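Local atomic coordinates of uncharacterized protein (Bacteroides eggerthii, PDB entry 4GDZ), a protein that is of unknown function, belongs to the DUF4251 family and folds into a strongly curved antiparallel beta-sheet that binds a magnesium ion in the crystal. Residues N115-F120 with Q130-L135; N141-I146 with T154-G159. All coordinates share one frame; numbering follows the deposited sequence. Where two conformers were deposited one is given.

How the contacts relate
Contacts 1 and 2 are successive antiparallel hairpins, the first (115-120 with 130-135) complete before the second (141-146 with 154-159) begins, and their centres lie about 9 Å apart. Their inner strands, 128-135 and 141-148, are neighbours, so the two pairings form a continuous four-stranded part of one meandering sheet. Between them Thr134 N lies 2.9 Å from Thr143 O, a probable hydrogen bond, and on the face carrying the aliphatic side chains Ile131 CG2 packs 3.4 Å from Val144 CG2. The face of Asn117, Phe132 and Thr134 in contact 1 and of Thr143, Thr145 and Thr156 in contact 2 meets a second copy of the protein, whose Gln60 reaches both hairpins.

Contact 1: residues N115-F120 with Q130-L135; sequences NINCSF and QIFLTL
Asn115 leads into an antiparallel beta hairpin, strands 116-123 and 128-135 of the large meandering sheet; its amide ties together both sides, ND2 bonding Asp111 OD2 and OD1 taking the backbone N of Asn137, just past the partner strand. Ile116 and Leu135 then form a hydrogen-bonded pair, Ile116 N to Leu135 O at 3.0 Å and nearly straight (171°), with the reciprocal bond equally long. Their side chains run side by side on the face covered by helix 28-44, where Ile116 CD1 touches Leu135 CD2 at 4.2 Å.

Asn117, opposite Thr134 in a non-hydrogen-bonded pair, projects from the other face, its CB 4.0 Å from Phe132 CE1, while the amide plane stands 63° from that ring. This is the side met by the second subunit: Gln60 of that subunit bonds Thr134 OG1, and its Tyr88 stacks edge-to-face with Phe132. Cys118 and Leu133 exchange two short bonds, Cys118 O receiving Leu133 N at 2.8 Å almost along the C=O axis, and their side chains return to the face of Ile116 and Leu135. Ser119 presents CB to the edge of the Phe132 ring, near its plane.

Phe120 and Ile131 make the next hydrogen-bonded pair, N to O in both directions. Phe120 CG occupies the crowded position between backbone N and carbonyl carbon (chi1 58°), a torsion that swings the ring across the strand over Ile131. There Ile131 CB sits above one ring face as a CH-pi contact, 3.9 Å from the Phe120 ring centroid, and Ile131 CG2 comes within 3.6 Å of Phe120 CZ.

Contact 2: residues N141-I146 with T154-G159; sequences NATVTI and TMTLSG
The backbones of 141-146 and 155-159 run antiparallel, their axes 4.7 Å apart at 162°, and three hydrogen-bonded pairs join them through six N-H...O=C bonds. The middle pair is close to ideal: Val144 N reaches Leu157 O at 2.8 Å with 173° at the hydrogen, nearly along the C=O axis. At the start of 141-146, Ala142 N donates to Gly159 O at 2.9 Å, and Gly159 N answers to Ala142 O.

Side chains alternate between two unlike faces. Thr143, Thr145, Thr156 and Ser158 share the polar one. Thr145 and Thr156 cross obliquely, each with OG1 anti to its carbonyl carbon and beside its backbone N, which brings the two OG1 atoms to 2.9 Å, a hydrogen bond in which either hydroxyl may donate. Thr145 OG1 is gripped a second time by Gln60 NE2 of the second subunit, so the threonine pair is tied into the subunit interface. Methyls fill in diagonally, Thr143 CG2 meeting Thr156 CG2 at 3.7 Å, whereas Ser158 OG bonds Gln53 on the adjoining strand 46-55.

This is a beta hairpin inside the sheet, flanked by strands 128-135 and 46-55; the magnesium site seen in the crystal is formed by Asn147 and Pro148 at the end of strand 141-148 with Asn151 and Asn153 of the turn that follows. On the apolar face Ile146 touches two partners. Its side chain crosses that of Leu157 obliquely, CD1 to CD1 at 3.9 Å, and its CG2 branch, anti to the backbone N, turns to Met155. The selenomethionine chain of Met155, a labelled residue, bends at chi3 (-56°), curling its terminal CE back to 4.1 Å from Ile146 CG2.

Contact 1: residues N115-F120 with Q130-L135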
loop_
_atom_site.group_PDB
_atom_site.type_symbol
_atom_site.label_atom_id
_atom_site.label_comp_id
_atom_site.label_asym_id
_atom_site.label_seq_id
_atom_site.Cartn_x
_atom_site.Cartn_y
_atom_site.Cartn_z
ATOM N N ASN A 115 12.611 13.266 -3.608
ATOM C CA ASN A 115 11.282 13.034 -3.015
ATOM C C ASN A 115 10.957 14.188 -2.080
ATOM O O ASN A 115 11.839 14.688 -1.390
ATOM C CB ASN A 115 11.197 11.709 -2.258
ATOM C CG ASN A 115 11.680 10.532 -3.093
ATOM O OD1 ASN A 115 11.163 10.267 -4.181
ATOM N ND2 ASN A 115 12.693 9.848 -2.600
ATOM N N ILE A 116 9.699 14.614 -2.092
ATOM C CA ILE A 116 9.232 15.769 -1.319
ATOM C C ILE A 116 8.122 15.330 -0.380
ATOM O O ILE A 116 7.236 14.570 -0.761
ATOM C CB ILE A 116 8.735 16.908 -2.244
ATOM C CG1 ILE A 116 9.910 17.445 -3.074
ATOM C CG2 ILE A 116 8.090 18.053 -1.450
ATOM C CD1 ILE A 116 9.486 18.422 -4.147
ATOM N N ASN A 117 8.225 15.750 0.870
ATOM C CA ASN A 117 7.160 15.563 1.871
ATOM C C ASN A 117 6.793 16.979 2.330
ATOM O O ASN A 117 7.688 17.752 2.696
ATOM C CB ASN A 117 7.695 14.797 3.078
ATOM C CG ASN A 117 8.022 13.333 2.794
ATOM O OD1 ASN A 117 7.714 12.753 1.733
ATOM N ND2 ASN A 117 8.659 12.726 3.753
ATOM N N CYS A 118 5.514 17.316 2.337
ATOM C CA CYS A 118 5.034 18.659 2.660
ATOM C C CYS A 118 3.767 18.608 3.519
ATOM O O CYS A 118 2.924 17.755 3.290
ATOM C CB CYS A 118 4.728 19.391 1.345
ATOM S SG CYS A 118 4.046 21.065 1.497
ATOM N N SER A 119 3.605 19.547 4.443
ATOM C CA SER A 119 2.366 19.662 5.213
ATOM C C SER A 119 1.956 21.105 5.278
ATOM O O SER A 119 2.799 22.024 5.161
ATOM C CB SER A 119 2.495 19.055 6.639
ATOM O OG SER A 119 3.261 19.869 7.512
ATOM N N PHE A 120 0.669 21.303 5.492
ATOM C CA PHE A 120 0.093 22.627 5.668
ATOM C C PHE A 120 -1.345 22.467 6.139
ATOM O O PHE A 120 -1.902 21.361 6.103
ATOM C CB PHE A 120 0.180 23.480 4.379
ATOM C CG PHE A 120 -0.489 22.873 3.178
ATOM C CD1 PHE A 120 0.203 22.018 2.348
ATOM C CD2 PHE A 120 -1.811 23.186 2.863
ATOM C CE1 PHE A 120 -0.408 21.446 1.245
ATOM C CE2 PHE A 120 -2.414 22.634 1.749
ATOM C CZ PHE A 120 -1.717 21.754 0.952
ATOM N N GLN A 130 -5.952 19.686 8.128
ATOM C CA GLN A 130 -4.506 19.484 8.033
ATOM C C GLN A 130 -4.176 18.528 6.874
ATOM O O GLN A 130 -4.808 17.482 6.703
ATOM C CB GLN A 130 -3.969 18.955 9.350
ATOM C CG GLN A 130 -2.453 18.846 9.334
ATOM C CD GLN A 130 -1.944 18.631 10.722
ATOM O OE1 GLN A 130 -2.239 17.610 11.339
ATOM N NE2 GLN A 130 -1.216 19.604 11.234
ATOM N N ILE A 131 -3.219 18.939 6.053
ATOM C CA ILE A 131 -2.900 18.300 4.774
ATOM C C ILE A 131 -1.449 17.794 4.803
ATOM O O ILE A 131 -0.559 18.544 5.192
ATOM C CB ILE A 131 -2.999 19.320 3.613
ATOM C CG1 ILE A 131 -4.295 20.171 3.702
ATOM C CG2 ILE A 131 -2.868 18.600 2.273
ATOM C CD1 ILE A 131 -5.588 19.398 3.579
ATOM N N PHE A 132 -1.222 16.569 4.364
ATOM C CA PHE A 132 0.121 16.010 4.191
ATOM C C PHE A 132 0.213 15.483 2.767
ATOM O O PHE A 132 -0.598 14.679 2.345
ATOM C CB PHE A 132 0.400 14.892 5.201
ATOM C CG PHE A 132 1.762 14.222 5.029
ATOM C CD1 PHE A 132 2.948 14.944 5.209
ATOM C CD2 PHE A 132 1.856 12.909 4.607
ATOM C CE1 PHE A 132 4.189 14.359 5.019
ATOM C CE2 PHE A 132 3.095 12.310 4.443
ATOM C CZ PHE A 132 4.266 13.039 4.639
ATOM N N LEU A 133 1.215 15.940 2.036
ATOM C CA LEU A 133 1.363 15.648 0.611
ATOM C C LEU A 133 2.759 15.111 0.349
ATOM O O LEU A 133 3.750 15.658 0.850
ATOM C CB LEU A 133 1.093 16.940 -0.182
ATOM C CG LEU A 133 1.249 17.027 -1.703
ATOM C CD1 LEU A 133 0.655 18.346 -2.170
ATOM C CD2 LEU A 133 2.711 16.949 -2.102
ATOM N N THR A 134 2.843 14.038 -0.447
ATOM C CA THR A 134 4.113 13.429 -0.797
ATOM C C THR A 134 4.195 13.300 -2.319
ATOM O O THR A 134 3.198 13.012 -2.983
ATOM C CB THR A 134 4.302 12.038 -0.167
ATOM O OG1 THR A 134 3.234 11.190 -0.613
ATOM C CG2 THR A 134 4.326 12.143 1.362
ATOM N N LEU A 135 5.382 13.570 -2.850
ATOM C CA LEU A 135 5.672 13.494 -4.285
ATOM C C LEU A 135 6.928 12.664 -4.437
ATOM O O LEU A 135 7.973 13.010 -3.901
ATOM C CB LEU A 135 5.883 14.913 -4.873
ATOM C CG LEU A 135 6.286 15.061 -6.351
ATOM C CD1 LEU A 135 5.125 14.706 -7.259
ATOM C CD2 LEU A 135 6.782 16.475 -6.652
#

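Contact 2: residues N141-I146 with T154-G159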
loop_
_atom_site.group_PDB
_atom_site.type_symbol
_atom_site.label_atom_id
_atom_site.label_comp_id
_atom_site.label_asym_id
_atom_site.label_seq_id
_atom_site.Cartn_x
_atom_site.Cartn_y
_atom_site.Cartn_z
ATOM N N ASN A 141 2.816 12.166 -9.893
ATOM C CA ASN A 141 1.826 11.514 -9.039
ATOM C C ASN A 141 2.158 11.842 -7.572
ATOM O O ASN A 141 3.315 11.776 -7.147
ATOM C CB ASN A 141 1.690 9.990 -9.284
ATOM C CG ASN A 141 0.450 9.379 -8.553
ATOM O OD1 ASN A 141 -0.692 9.453 -9.029
ATOM N ND2 ASN A 141 0.687 8.776 -7.392
ATOM N N ALA A 142 1.140 12.267 -6.838
ATOM C CA ALA A 142 1.286 12.649 -5.447
ATOM C C ALA A 142 0.156 12.031 -4.672
ATOM O O ALA A 142 -0.911 11.764 -5.219
ATOM C CB ALA A 142 1.257 14.167 -5.313
ATOM N N THR A 143 0.402 11.822 -3.395
ATOM C CA THR A 143 -0.564 11.276 -2.467
ATOM C C THR A 143 -0.804 12.307 -1.386
ATOM O O THR A 143 0.150 12.951 -0.899
ATOM C CB THR A 143 -0.020 9.963 -1.866
ATOM O OG1 THR A 143 0.242 9.079 -2.966
ATOM C CG2 THR A 143 -1.016 9.315 -0.881
ATOM N N VAL A 144 -2.064 12.493 -1.020
ATOM C CA VAL A 144 -2.412 13.505 -0.041
ATOM C C VAL A 144 -3.289 12.863 1.026
ATOM O O VAL A 144 -4.181 12.081 0.702
ATOM C CB VAL A 144 -3.086 14.725 -0.739
ATOM C CG1 VAL A 144 -4.451 14.371 -1.377
ATOM C CG2 VAL A 144 -3.291 15.858 0.234
ATOM N N THR A 145 -3.044 13.209 2.290
ATOM C CA THR A 145 -3.930 12.879 3.400
ATOM C C THR A 145 -4.525 14.138 3.955
ATOM O O THR A 145 -3.799 15.118 4.234
ATOM C CB THR A 145 -3.116 12.134 4.506
ATOM O OG1 THR A 145 -2.575 10.952 3.901
ATOM C CG2 THR A 145 -3.996 11.747 5.759
ATOM N N ILE A 146 -5.840 14.115 4.114
ATOM C CA ILE A 146 -6.640 15.233 4.568
ATOM C C ILE A 146 -7.288 14.883 5.886
ATOM O O ILE A 146 -8.039 13.886 6.004
ATOM C CB ILE A 146 -7.709 15.612 3.490
ATOM C CG1 ILE A 146 -7.007 15.959 2.150
ATOM C CG2 ILE A 146 -8.606 16.776 3.953
ATOM C CD1 ILE A 146 -7.771 15.575 0.909
ATOM N N THR A 154 -9.522 10.537 8.772
ATOM C CA THR A 154 -8.771 11.174 7.712
ATOM C C THR A 154 -9.148 10.474 6.415
ATOM O O THR A 154 -9.756 9.397 6.436
ATOM C CB THR A 154 -7.248 11.071 7.976
ATOM O OG1 THR A 154 -6.877 9.709 7.870
ATOM C CG2 THR A 154 -6.859 11.567 9.377
HETATM N N MSE A 155 -8.799 11.104 5.298
HETATM C CA MSE A 155 -9.005 10.558 3.962
HETATM C C MSE A 155 -7.699 10.703 3.203
HETATM O O MSE A 155 -7.023 11.727 3.314
HETATM C CB MSE A 155 -10.105 11.319 3.225
HETATM C CG MSE A 155 -11.497 11.068 3.768
HETATM SE SE MSE A 155 -12.669 12.595 3.529
HETATM C CE MSE A 155 -11.425 13.809 4.516
ATOM N N THR A 156 -7.339 9.670 2.447
ATOM C CA THR A 156 -6.086 9.639 1.670
ATOM C C THR A 156 -6.461 9.382 0.214
ATOM O O THR A 156 -7.173 8.417 -0.099
ATOM C CB THR A 156 -5.097 8.601 2.240
ATOM O OG1 THR A 156 -4.717 8.991 3.574
ATOM C CG2 THR A 156 -3.789 8.479 1.361
ATOM N N LEU A 157 -5.979 10.259 -0.660
ATOM C CA LEU A 157 -6.224 10.219 -2.108
ATOM C C LEU A 157 -4.930 10.394 -2.872
ATOM O O LEU A 157 -3.949 10.885 -2.329
ATOM C CB LEU A 157 -7.181 11.339 -2.512
ATOM C CG LEU A 157 -8.558 11.233 -1.820
ATOM C CD1 LEU A 157 -8.616 12.058 -0.536
ATOM C CD2 LEU A 157 -9.652 11.657 -2.787
ATOM N N SER A 158 -4.923 9.978 -4.134
ATOM C CA SER A 158 -3.770 10.171 -4.981
ATOM C C SER A 158 -4.226 10.683 -6.297
ATOM O O SER A 158 -5.394 10.487 -6.693
ATOM C CB SER A 158 -2.928 8.891 -5.140
ATOM O OG SER A 158 -3.608 7.872 -5.850
ATOM N N GLY A 159 -3.303 11.343 -6.982
ATOM C CA GLY A 159 -3.579 11.921 -8.268
ATOM C C GLY A 159 -2.411 12.719 -8.818
ATOM O O GLY A 159 -1.267 12.414 -8.510
#